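Local structure of glucoamylase (Thermoanaerobacterium thermosaccharolyticum, 1LF6) at residues S132-A137 with L262-E267; T281-T286 with N300-L305; N288-K293 with I661-N666; K626-N629 with I633-E636. The protein catalyses the hydrolysis of terminal alpha-1,4-linked glucose units from the non-reducing ends of glucan chains, probably releasing beta-D-glucose. One frame throughout, in Å; residues are numbered along the deposited sequence.

Contact 1 (S132-A137 with L262-E267)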
loop_
_atom_site.group_PDB
_atom_site.type_symbol
_atom_site.label_atom_id
_atom_site.label_comp_id
_atom_site.label_asym_id
_atom_site.label_seq_id
_atom_site.Cartn_x
_atom_site.Cartn_y
_atom_site.Cartn_z
ATOM N N SER A 132 -1.148 19.287 -8.905
ATOM C CA SER A 132 -2.496 19.183 -9.450
ATOM C C SER A 132 -2.769 17.814 -10.061
ATOM O O SER A 132 -1.903 17.218 -10.708
ATOM C CB SER A 132 -2.734 20.268 -10.506
ATOM O OG SER A 132 -2.079 19.948 -11.718
ATOM N N LEU A 133 -3.981 17.321 -9.837
ATOM C CA LEU A 133 -4.411 16.034 -10.370
ATOM C C LEU A 133 -5.267 16.336 -11.591
ATOM O O LEU A 133 -6.134 17.212 -11.547
ATOM C CB LEU A 133 -5.243 15.267 -9.339
ATOM C CG LEU A 133 -5.811 13.930 -9.825
ATOM C CD1 LEU A 133 -4.669 12.968 -10.129
ATOM C CD2 LEU A 133 -6.732 13.348 -8.756
ATOM N N ILE A 134 -5.026 15.605 -12.673
ATOM C CA ILE A 134 -5.755 15.829 -13.911
ATOM C C ILE A 134 -6.591 14.633 -14.333
ATOM O O ILE A 134 -6.157 13.491 -14.218
ATOM C CB ILE A 134 -4.773 16.154 -15.054
ATOM C CG1 ILE A 134 -3.910 17.353 -14.664
ATOM C CG2 ILE A 134 -5.540 16.426 -16.336
ATOM C CD1 ILE A 134 -2.670 17.527 -15.515
ATOM N N MET A 135 -7.793 14.905 -14.821
ATOM C CA MET A 135 -8.676 13.857 -15.304
ATOM C C MET A 135 -9.405 14.326 -16.546
ATOM O O MET A 135 -10.282 15.188 -16.475
ATOM C CB MET A 135 -9.726 13.451 -14.262
ATOM C CG MET A 135 -10.770 12.488 -14.842
ATOM S SD MET A 135 -12.144 12.068 -13.751
ATOM C CE MET A 135 -12.921 13.689 -13.561
ATOM N N LYS A 136 -9.034 13.772 -17.691
ATOM C CA LYS A 136 -9.718 14.116 -18.924
ATOM C C LYS A 136 -10.836 13.094 -19.010
ATOM O O LYS A 136 -10.626 11.910 -18.746
ATOM C CB LYS A 136 -8.788 13.980 -20.132
ATOM C CG LYS A 136 -9.437 14.390 -21.452
ATOM C CD LYS A 136 -8.392 14.574 -22.539
ATOM C CE LYS A 136 -8.980 15.217 -23.783
ATOM N NZ LYS A 136 -7.940 15.463 -24.827
ATOM N N ALA A 137 -12.031 13.550 -19.356
ATOM C CA ALA A 137 -13.163 12.647 -19.454
ATOM C C ALA A 137 -14.026 12.995 -20.651
ATOM O O ALA A 137 -14.056 14.141 -21.098
ATOM C CB ALA A 137 -13.993 12.712 -18.177
ATOM N N LEU A 262 -4.809 27.158 -12.424
ATOM C CA LEU A 262 -4.737 27.965 -13.637
ATOM C C LEU A 262 -3.503 27.611 -14.462
ATOM O O LEU A 262 -3.557 27.577 -15.689
ATOM C CB LEU A 262 -4.716 29.456 -13.284
ATOM C CG LEU A 262 -6.009 30.047 -12.711
ATOM C CD1 LEU A 262 -5.780 31.502 -12.326
ATOM C CD2 LEU A 262 -7.127 29.937 -13.741
ATOM N N GLU A 263 -2.387 27.344 -13.794
ATOM C CA GLU A 263 -1.173 26.990 -14.514
ATOM C C GLU A 263 -1.341 25.643 -15.213
ATOM O O GLU A 263 -0.970 25.483 -16.377
ATOM C CB GLU A 263 0.013 26.952 -13.554
ATOM C CG GLU A 263 0.443 28.328 -13.074
ATOM C CD GLU A 263 1.534 28.266 -12.030
ATOM O OE1 GLU A 263 2.105 29.327 -11.698
ATOM O OE2 GLU A 263 1.822 27.155 -11.534
ATOM N N THR A 264 -1.913 24.674 -14.505
ATOM C CA THR A 264 -2.122 23.356 -15.088
ATOM C C THR A 264 -3.067 23.449 -16.285
ATOM O O THR A 264 -2.788 22.894 -17.348
ATOM C CB THR A 264 -2.693 22.366 -14.044
ATOM O OG1 THR A 264 -1.712 22.132 -13.021
ATOM C CG2 THR A 264 -3.061 21.045 -14.704
ATOM N N LEU A 265 -4.177 24.160 -16.114
ATOM C CA LEU A 265 -5.153 24.327 -17.189
ATOM C C LEU A 265 -4.546 25.042 -18.396
ATOM O O LEU A 265 -4.887 24.748 -19.541
ATOM C CB LEU A 265 -6.364 25.116 -16.679
ATOM C CG LEU A 265 -7.330 24.381 -15.742
ATOM C CD1 LEU A 265 -8.298 25.376 -15.117
ATOM C CD2 LEU A 265 -8.078 23.308 -16.524
ATOM N N GLY A 266 -3.644 25.979 -18.135
ATOM C CA GLY A 266 -3.018 26.715 -19.216
ATOM C C GLY A 266 -2.030 25.886 -20.014
ATOM O O GLY A 266 -1.638 26.267 -21.117
ATOM N N GLU A 267 -1.625 24.745 -19.466
ATOM C CA GLU A 267 -0.670 23.888 -20.154
ATOM C C GLU A 267 -1.369 23.018 -21.194
ATOM O O GLU A 267 -2.569 22.765 -21.093
ATOM C CB GLU A 267 0.068 23.004 -19.146
ATOM C CG GLU A 267 1.398 22.482 -19.664
ATOM C CD GLU A 267 2.570 22.948 -18.821
ATOM O OE1 GLU A 267 3.731 22.762 -19.250
ATOM O OE2 GLU A 267 2.332 23.493 -17.726
#
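Thr264 meets the strand with both branches, OG1 against Ser132 OG and the methyl CG2 over the end of Ile134. The polar half is short: Ser132 OG donates to Thr264 OG1 at 2.6 Å. The serine reaches it with OG wedged between its own backbone N and carbonyl carbon (chi1 76°), while Ser132 CB closes in behind, 3.3 Å from Thr264 OG1. The same hydroxyl of Thr264 is also hydrogen-bonded to Asp127, in the loop just ahead of strand 132-141, so helix and loop are linked at one oxygen.

The apolar half lies two residues further along the strand. Ile134 CD1 and Thr264 CG2 approach tip to tip at 3.6 Å. Behind that tip, Ile134 CG1 follows at 3.8 Å from Thr264 CG2. Thr264 CG2 is anti to its backbone N (chi1 -66° for OG1), which turns the methyl to the isoleucine and leaves OG1 for the serine. Leu272 of helix 269-284 packs on both Ile134 and Thr264, and Val247 of the adjacent strand 243-251 also touches the threonine. Replacing Thr264 with a valine would probably leave Ser132 OG and Asp127 without their shared hydroxyl partner.

All three touching residues are buried, and helix 254-266 lies against the antiparallel sheet of the beta-sandwich domain. With Ser132 OG donating, the threonine hydroxyl is left to give its own proton, probably to Asp127. The buried OG1 is thus held from the strand by Ser132 and from the loop by Asp127, while the methyl keeps the apolar side with Ile134.

Contact 2 (T281-T286 with N300-L305)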
loop_
_atom_site.group_PDB
_atom_site.type_symbol
_atom_site.label_atom_id
_atom_site.label_comp_id
_atom_site.label_asym_id
_atom_site.label_seq_id
_atom_site.Cartn_x
_atom_site.Cartn_y
_atom_site.Cartn_z
ATOM N N THR A 281 8.830 6.475 -17.687
ATOM C CA THR A 281 9.496 5.580 -18.624
ATOM C C THR A 281 10.999 5.653 -18.398
ATOM O O THR A 281 11.693 4.637 -18.410
ATOM C CB THR A 281 9.168 5.969 -20.079
ATOM O OG1 THR A 281 7.748 5.975 -20.256
ATOM C CG2 THR A 281 9.773 4.969 -21.053
ATOM N N LYS A 282 11.491 6.866 -18.178
ATOM C CA LYS A 282 12.908 7.095 -17.926
ATOM C C LYS A 282 13.369 6.252 -16.739
ATOM O O LYS A 282 14.447 5.648 -16.759
ATOM C CB LYS A 282 13.140 8.574 -17.620
ATOM C CG LYS A 282 14.568 8.914 -17.250
ATOM C CD LYS A 282 14.681 10.365 -16.829
ATOM C CE LYS A 282 16.117 10.730 -16.506
ATOM N NZ LYS A 282 16.233 12.173 -16.152
ATOM N N TYR A 283 12.550 6.223 -15.695
ATOM C CA TYR A 283 12.881 5.447 -14.511
ATOM C C TYR A 283 12.891 3.954 -14.800
ATOM O O TYR A 283 13.817 3.257 -14.402
ATOM C CB TYR A 283 11.898 5.732 -13.375
ATOM C CG TYR A 283 12.085 4.788 -12.211
ATOM C CD1 TYR A 283 11.136 3.805 -11.920
ATOM C CD2 TYR A 283 13.234 4.849 -11.422
ATOM C CE1 TYR A 283 11.331 2.904 -10.864
ATOM C CE2 TYR A 283 13.440 3.956 -10.371
ATOM C CZ TYR A 283 12.486 2.989 -10.096
ATOM O OH TYR A 283 12.680 2.122 -9.046
ATOM N N CYS A 284 11.866 3.464 -15.491
ATOM C CA CYS A 284 11.794 2.041 -15.807
ATOM C C CYS A 284 13.001 1.577 -16.604
ATOM O O CYS A 284 13.536 0.493 -16.359
ATOM C CB CYS A 284 10.522 1.718 -16.593
ATOM S SG CYS A 284 9.003 1.827 -15.629
ATOM N N ASN A 285 13.433 2.404 -17.552
ATOM C CA ASN A 285 14.566 2.052 -18.398
ATOM C C ASN A 285 15.903 2.122 -17.688
ATOM O O ASN A 285 16.941 1.809 -18.263
ATOM C CB ASN A 285 14.585 2.927 -19.652
ATOM C CG ASN A 285 13.428 2.625 -20.574
ATOM O OD1 ASN A 285 12.982 1.482 -20.665
ATOM N ND2 ASN A 285 12.940 3.643 -21.270
ATOM N N THR A 286 15.873 2.528 -16.429
ATOM C CA THR A 286 17.084 2.607 -15.639
ATOM C C THR A 286 17.236 1.284 -14.881
ATOM O O THR A 286 18.299 0.978 -14.342
ATOM C CB THR A 286 17.008 3.790 -14.644
ATOM O OG1 THR A 286 18.330 4.257 -14.357
ATOM C CG2 THR A 286 16.347 3.368 -13.339
ATOM N N ASN A 300 5.405 -2.678 -13.344
ATOM C CA ASN A 300 4.285 -2.131 -12.582
ATOM C C ASN A 300 4.641 -2.129 -11.098
ATOM O O ASN A 300 4.473 -1.118 -10.411
ATOM C CB ASN A 300 3.008 -2.958 -12.812
ATOM C CG ASN A 300 1.760 -2.286 -12.243
ATOM O OD1 ASN A 300 1.019 -2.882 -11.461
ATOM N ND2 ASN A 300 1.523 -1.044 -12.640
ATOM N N SER A 301 5.144 -3.262 -10.608
ATOM C CA SER A 301 5.518 -3.378 -9.201
ATOM C C SER A 301 6.582 -2.354 -8.809
ATOM O O SER A 301 6.463 -1.699 -7.777
ATOM C CB SER A 301 6.042 -4.790 -8.900
ATOM O OG SER A 301 5.045 -5.767 -9.160
ATOM N N MET A 302 7.615 -2.209 -9.638
ATOM C CA MET A 302 8.682 -1.269 -9.322
ATOM C C MET A 302 8.236 0.194 -9.294
ATOM O O MET A 302 8.744 0.981 -8.496
ATOM C CB MET A 302 9.860 -1.450 -10.286
ATOM C CG MET A 302 10.614 -2.772 -10.107
ATOM S SD MET A 302 11.032 -3.134 -8.387
ATOM C CE MET A 302 11.980 -1.669 -7.930
ATOM N N MET A 303 7.290 0.564 -10.151
ATOM C CA MET A 303 6.803 1.941 -10.168
ATOM C C MET A 303 5.967 2.183 -8.915
ATOM O O MET A 303 6.076 3.233 -8.269
ATOM C CB MET A 303 5.951 2.199 -11.414
ATOM C CG MET A 303 6.703 1.988 -12.721
ATOM S SD MET A 303 5.798 2.518 -14.189
ATOM C CE MET A 303 6.688 3.909 -14.596
ATOM N N ILE A 304 5.131 1.207 -8.578
ATOM C CA ILE A 304 4.289 1.310 -7.395
ATOM C C ILE A 304 5.170 1.525 -6.168
ATOM O O ILE A 304 4.878 2.382 -5.335
ATOM C CB ILE A 304 3.419 0.039 -7.203
ATOM C CG1 ILE A 304 2.332 -0.008 -8.274
ATOM C CG2 ILE A 304 2.800 0.022 -5.802
ATOM C CD1 ILE A 304 1.466 -1.247 -8.209
ATOM N N LEU A 305 6.256 0.762 -6.060
ATOM C CA LEU A 305 7.163 0.909 -4.923
ATOM C C LEU A 305 7.785 2.297 -4.970
ATOM O O LEU A 305 7.811 3.022 -3.976
ATOM C CB LEU A 305 8.264 -0.160 -4.966
ATOM C CG LEU A 305 7.791 -1.612 -4.839
ATOM C CD1 LEU A 305 8.995 -2.541 -4.839
ATOM C CD2 LEU A 305 6.973 -1.790 -3.552
#
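Cys284 SG packs on the end of Met303, 3.3 Å from Met303 CE and 3.6 Å from Met303 SD, with Met303 CG only slightly further off. The approach to CE is tight for a sulfur and a methyl. The methionine runs out extended at chi2 (-171°) and then bends at chi3 (108°), away from a staggered position, which brings its methyl and sulfur together against the cysteine. Leu105, from a loop, covers the same methionine, and Tyr299 touches the cysteine.

The aromatic half is looser. The Tyr283 and Met302 side chains cross at about a right angle, Tyr283 OH lying 4.0 Å from Met302 CE. Tyr283 CE1 also comes within 4.0 Å of Met302 O, obliquely to the ring. With CG anti to its backbone N (chi1 171°), the tyrosine is swung across to the second helix. Its hydroxyl is hydrogen-bonded to Asp357, beyond the two segments. Phe352 of helix 342-355 packs on both Tyr283 and Met302.

No hydrogen bond joins the two segments; their direct contact is van der Waals packing. The pairing belongs to the junction between the two domains of a prokaryotic family 15 glucoamylase: helix 269-284 leads from the beta-sandwich side and docks on helix 296-306, at the start of the helical (alpha/alpha) barrel.

Contact 3 (N288-K293 with I661-N666)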
loop_
_atom_site.group_PDB
_atom_site.type_symbol
_atom_site.label_atom_id
_atom_site.label_comp_id
_atom_site.label_asym_id
_atom_site.label_seq_id
_atom_site.Cartn_x
_atom_site.Cartn_y
_atom_site.Cartn_z
ATOM N N ASN A 288 17.071 -3.025 -14.358
ATOM C CA ASN A 288 17.509 -4.229 -15.057
ATOM C C ASN A 288 16.306 -4.812 -15.797
ATOM O O ASN A 288 15.194 -4.845 -15.263
ATOM C CB ASN A 288 18.037 -5.274 -14.067
ATOM C CG ASN A 288 19.196 -4.760 -13.235
ATOM O OD1 ASN A 288 20.180 -4.240 -13.766
ATOM N ND2 ASN A 288 19.092 -4.913 -11.921
ATOM N N ASN A 289 16.525 -5.268 -17.024
ATOM C CA ASN A 289 15.445 -5.851 -17.810
ATOM C C ASN A 289 15.638 -7.353 -17.940
ATOM O O ASN A 289 14.860 -8.035 -18.601
ATOM C CB ASN A 289 15.383 -5.208 -19.201
ATOM C CG ASN A 289 16.670 -5.385 -19.990
ATOM O OD1 ASN A 289 17.188 -6.495 -20.119
ATOM N ND2 ASN A 289 17.184 -4.287 -20.532
ATOM N N PHE A 290 16.686 -7.857 -17.296
ATOM C CA PHE A 290 17.010 -9.280 -17.317
ATOM C C PHE A 290 17.029 -9.850 -18.730
ATOM O O PHE A 290 16.268 -10.762 -19.056
ATOM C CB PHE A 290 16.015 -10.058 -16.450
ATOM C CG PHE A 290 15.921 -9.545 -15.043
ATOM C CD1 PHE A 290 15.070 -8.490 -14.732
ATOM C CD2 PHE A 290 16.720 -10.078 -14.040
ATOM C CE1 PHE A 290 15.020 -7.971 -13.443
ATOM C CE2 PHE A 290 16.679 -9.563 -12.749
ATOM C CZ PHE A 290 15.828 -8.508 -12.453
ATOM N N ASN A 291 17.909 -9.301 -19.563
ATOM C CA ASN A 291 18.046 -9.743 -20.945
ATOM C C ASN A 291 16.711 -9.747 -21.681
ATOM O O ASN A 291 16.429 -10.653 -22.463
ATOM C CB ASN A 291 18.665 -11.141 -20.993
ATOM C CG ASN A 291 20.101 -11.154 -20.515
ATOM O OD1 ASN A 291 20.960 -10.479 -21.083
ATOM N ND2 ASN A 291 20.372 -11.924 -19.464
ATOM N N GLY A 292 15.890 -8.734 -21.427
ATOM C CA GLY A 292 14.598 -8.639 -22.091
ATOM C C GLY A 292 13.488 -9.504 -21.516
ATOM O O GLY A 292 12.429 -9.641 -22.128
ATOM N N LYS A 293 13.712 -10.089 -20.345
ATOM C CA LYS A 293 12.696 -10.935 -19.733
ATOM C C LYS A 293 11.739 -10.136 -18.856
ATOM O O LYS A 293 10.611 -10.565 -18.606
ATOM C CB LYS A 293 13.349 -12.041 -18.901
ATOM C CG LYS A 293 14.053 -13.102 -19.726
ATOM C CD LYS A 293 14.552 -14.236 -18.847
ATOM C CE LYS A 293 15.180 -15.336 -19.679
ATOM N NZ LYS A 293 15.682 -16.451 -18.827
ATOM N N ILE A 661 11.331 -9.797 -6.458
ATOM C CA ILE A 661 12.444 -10.646 -6.047
ATOM C C ILE A 661 12.280 -12.092 -6.516
ATOM O O ILE A 661 13.256 -12.737 -6.907
ATOM C CB ILE A 661 12.618 -10.593 -4.505
ATOM C CG1 ILE A 661 13.093 -9.193 -4.100
ATOM C CG2 ILE A 661 13.618 -11.640 -4.039
ATOM C CD1 ILE A 661 12.978 -8.892 -2.619
ATOM N N LEU A 662 11.048 -12.597 -6.493
ATOM C CA LEU A 662 10.773 -13.970 -6.929
ATOM C C LEU A 662 10.959 -14.092 -8.437
ATOM O O LEU A 662 11.600 -15.021 -8.927
ATOM C CB LEU A 662 9.339 -14.362 -6.567
ATOM C CG LEU A 662 8.859 -15.698 -7.134
ATOM C CD1 LEU A 662 9.760 -16.809 -6.618
ATOM C CD2 LEU A 662 7.406 -15.940 -6.746
ATOM N N PHE A 663 10.372 -13.146 -9.161
ATOM C CA PHE A 663 10.458 -13.092 -10.612
ATOM C C PHE A 663 11.924 -13.139 -11.049
ATOM O O PHE A 663 12.304 -13.944 -11.898
ATOM C CB PHE A 663 9.803 -11.795 -11.107
ATOM C CG PHE A 663 9.964 -11.551 -12.581
ATOM C CD1 PHE A 663 9.270 -12.316 -13.506
ATOM C CD2 PHE A 663 10.830 -10.562 -13.043
ATOM C CE1 PHE A 663 9.433 -12.105 -14.877
ATOM C CE2 PHE A 663 11.004 -10.339 -14.406
ATOM C CZ PHE A 663 10.304 -11.111 -15.326
ATOM N N ALA A 664 12.737 -12.268 -10.461
ATOM C CA ALA A 664 14.162 -12.190 -10.774
ATOM C C ALA A 664 14.923 -13.429 -10.298
ATOM O O ALA A 664 15.800 -13.943 -11.001
ATOM C CB ALA A 664 14.755 -10.933 -10.134
ATOM N N SER A 665 14.590 -13.904 -9.099
ATOM C CA SER A 665 15.256 -15.077 -8.543
ATOM C C SER A 665 14.984 -16.316 -9.385
ATOM O O SER A 665 15.868 -17.145 -9.575
ATOM C CB SER A 665 14.799 -15.329 -7.095
ATOM O OG SER A 665 15.209 -14.277 -6.234
ATOM N N ASN A 666 13.761 -16.440 -9.888
ATOM C CA ASN A 666 13.397 -17.591 -10.706
ATOM C C ASN A 666 14.151 -17.585 -12.037
ATOM O O ASN A 666 14.299 -18.624 -12.673
ATOM C CB ASN A 666 11.890 -17.602 -10.964
ATOM C CG ASN A 666 11.422 -18.870 -11.667
ATOM O OD1 ASN A 666 10.700 -18.808 -12.667
ATOM N ND2 ASN A 666 11.819 -20.024 -11.141
#
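Phe290 plants the far end of its ring on Ala664, with both Phe290 CZ and CE2 at 3.5 Å from Ala664 CB. This is the tight part of the contact. Phe290 CG sits opposite its carbonyl carbon, beside the backbone N (chi1 -55°), which carries the ring to the alanine. Nearby, Phe663 CZ lies 3.3 Å from Lys293 O, which sits at the edge of the ring near its plane. The two phenylalanines themselves barely meet, Phe290 CD1 staying 4.5 Å from Phe663 CE2.

The outer side is a solvent-facing turn. Phe290 to Lys293 form a type I' beta turn closed by Lys293 N to Phe290 O at 2.9 Å, and Asn289 OD1 accepts from Gly292 N at 2.9 Å, an Asx motif with the donor well above the carbonyl plane. Lys293 starts toward the helix, but its extended chain leads away, so it contributes its carbonyl rather than its amine.

Tyr298 meets the Phe290 ring edge-to-face, and Asn288 CB lies above one face, toward the rim. The loop before helix 296-306 thus rests on helix 653-668, where Leu662 packs on helices 600-612 and 618-627, Ile661 and Ser665 on 600-612, and Asn666 on 618-627.

Contact 4 (K626-N629 with I633-E636)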
loop_
_atom_site.group_PDB
_atom_site.type_symbol
_atom_site.label_atom_id
_atom_site.label_comp_id
_atom_site.label_asym_id
_atom_site.label_seq_id
_atom_site.Cartn_x
_atom_site.Cartn_y
_atom_site.Cartn_z
ATOM N N LYS A 626 -1.487 -14.060 -11.478
ATOM C CA LYS A 626 -2.927 -14.230 -11.581
ATOM C C LYS A 626 -3.641 -13.628 -10.369
ATOM O O LYS A 626 -4.799 -13.227 -10.466
ATOM C CB LYS A 626 -3.271 -15.718 -11.721
ATOM C CG LYS A 626 -2.593 -16.393 -12.919
ATOM C CD LYS A 626 -2.879 -17.883 -12.964
ATOM C CE LYS A 626 -1.975 -18.604 -13.960
ATOM N NZ LYS A 626 -2.084 -18.020 -15.321
ATOM N N PHE A 627 -2.950 -13.555 -9.233
ATOM C CA PHE A 627 -3.547 -12.983 -8.031
ATOM C C PHE A 627 -3.695 -11.472 -8.175
ATOM O O PHE A 627 -4.560 -10.860 -7.547
ATOM C CB PHE A 627 -2.693 -13.309 -6.800
ATOM C CG PHE A 627 -2.909 -14.695 -6.257
ATOM C CD1 PHE A 627 -1.837 -15.443 -5.774
ATOM C CD2 PHE A 627 -4.187 -15.260 -6.228
ATOM C CE1 PHE A 627 -2.034 -16.735 -5.272
ATOM C CE2 PHE A 627 -4.391 -16.550 -5.728
ATOM C CZ PHE A 627 -3.313 -17.290 -5.250
ATOM N N ALA A 628 -2.848 -10.870 -9.005
ATOM C CA ALA A 628 -2.901 -9.435 -9.223
ATOM C C ALA A 628 -4.201 -9.121 -9.956
ATOM O O ALA A 628 -4.719 -9.963 -10.697
ATOM C CB ALA A 628 -1.693 -8.976 -10.055
ATOM N N ASN A 629 -4.742 -7.922 -9.739
ATOM C CA ASN A 629 -5.976 -7.546 -10.415
ATOM C C ASN A 629 -5.698 -6.990 -11.814
ATOM O O ASN A 629 -4.571 -7.053 -12.317
ATOM C CB ASN A 629 -6.780 -6.520 -9.598
ATOM C CG ASN A 629 -6.046 -5.202 -9.395
ATOM O OD1 ASN A 629 -5.172 -4.829 -10.173
ATOM N ND2 ASN A 629 -6.423 -4.480 -8.345
ATOM N N ILE A 633 -2.280 -4.745 -9.676
ATOM C CA ILE A 633 -2.098 -4.514 -8.249
ATOM C C ILE A 633 -2.392 -5.766 -7.436
ATOM O O ILE A 633 -3.415 -6.432 -7.626
ATOM C CB ILE A 633 -2.975 -3.323 -7.785
ATOM C CG1 ILE A 633 -2.368 -2.025 -8.341
ATOM C CG2 ILE A 633 -3.103 -3.295 -6.257
ATOM C CD1 ILE A 633 -3.156 -0.771 -8.047
ATOM N N ILE A 634 -1.455 -6.096 -6.550
ATOM C CA ILE A 634 -1.569 -7.269 -5.695
ATOM C C ILE A 634 -2.041 -6.837 -4.311
ATOM O O ILE A 634 -1.466 -5.939 -3.689
ATOM C CB ILE A 634 -0.208 -8.001 -5.549
ATOM C CG1 ILE A 634 0.344 -8.368 -6.934
ATOM C CG2 ILE A 634 -0.377 -9.257 -4.697
ATOM C CD1 ILE A 634 1.744 -8.985 -6.900
ATOM N N SER A 635 -3.095 -7.484 -3.835
ATOM C CA SER A 635 -3.637 -7.169 -2.524
ATOM C C SER A 635 -2.928 -7.977 -1.451
ATOM O O SER A 635 -2.181 -8.907 -1.741
ATOM C CB SER A 635 -5.139 -7.478 -2.478
ATOM O OG SER A 635 -5.369 -8.877 -2.536
ATOM N N GLU A 636 -3.169 -7.602 -0.204
ATOM C CA GLU A 636 -2.598 -8.292 0.935
ATOM C C GLU A 636 -3.221 -9.686 1.040
ATOM O O GLU A 636 -2.534 -10.664 1.347
ATOM C CB GLU A 636 -2.898 -7.491 2.201
ATOM C CG GLU A 636 -2.536 -8.180 3.502
ATOM C CD GLU A 636 -2.979 -7.374 4.702
ATOM O OE1 GLU A 636 -2.226 -6.471 5.120
ATOM O OE2 GLU A 636 -4.094 -7.634 5.208
HETATM O O HOH W 1 -4.702 -9.387 -5.275
#
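Asn629 and Ile633 grip each other twice. Asn629 N donates to Ile633 O at 2.9 Å, nearly straight at 166°, and Ile633 N returns a bond to Asn629 OD1, also 2.9 Å, from above the amide's carbonyl plane rather than on a lone pair. The two side chains lie alongside each other, with Asn629 OD1 3.6 Å from Ile633 CB. Ile633 O takes a further CA-H...O contact from Ala628 CA at 3.4 Å, and Ala628 CB rests on Ile634 CG1 at 3.8 Å.

In the asparagine, CG is tucked between the backbone N and carbonyl carbon (chi1 63°), and this torsion swings OD1 to Ile633 N. The other end of the amide is fixed too: ND2 is hydrogen-bonded to Gln36 OE1 and Lys37 O, from the N-terminal part of the chain. With an alanine here, Ile633 N, Gln36 OE1 and Lys37 O are likely to be left without their amide partner, and Ile633 would keep only the backbone bond from this residue.

A second tie runs through a water, which donates to Phe627 O at 2.7 Å and accepts from Ser635 N at 2.9 Å. Further out, Ile634 packs on Pro600 and on helix 653-668, and its backbone bonds with Leu652.

The helix ends at Phe627, Ala628 is the first residue to leave helical geometry, and the chain doubles back at once. This return starts the loop joining helices 618-627 and 653-668 of the helical (alpha/alpha) barrel domain, at a point where Asn629 reaches residues of the N-terminal part of the chain.

Overall arrangement
Contact 1 lies in the beta-sandwich domain, about 24 Å centre to centre from contact 2, which it precedes along the chain; helices 254-266 and 269-284 follow each other and carry the chain between them. Contacts 2 and 3 come next, their segments alternating in sequence and their centres about 14 Å apart, so residues 281-305 join the domain boundary to the late helix 653-668. Contact 4 falls between the two segments of contact 3, and touches contact 2 where Ile304 CD1 meets Ile633 CG1 at 3.9 Å. Contact 3 and this touch therefore bring early and late parts of the helical barrel domain together, with contact 1 standing apart.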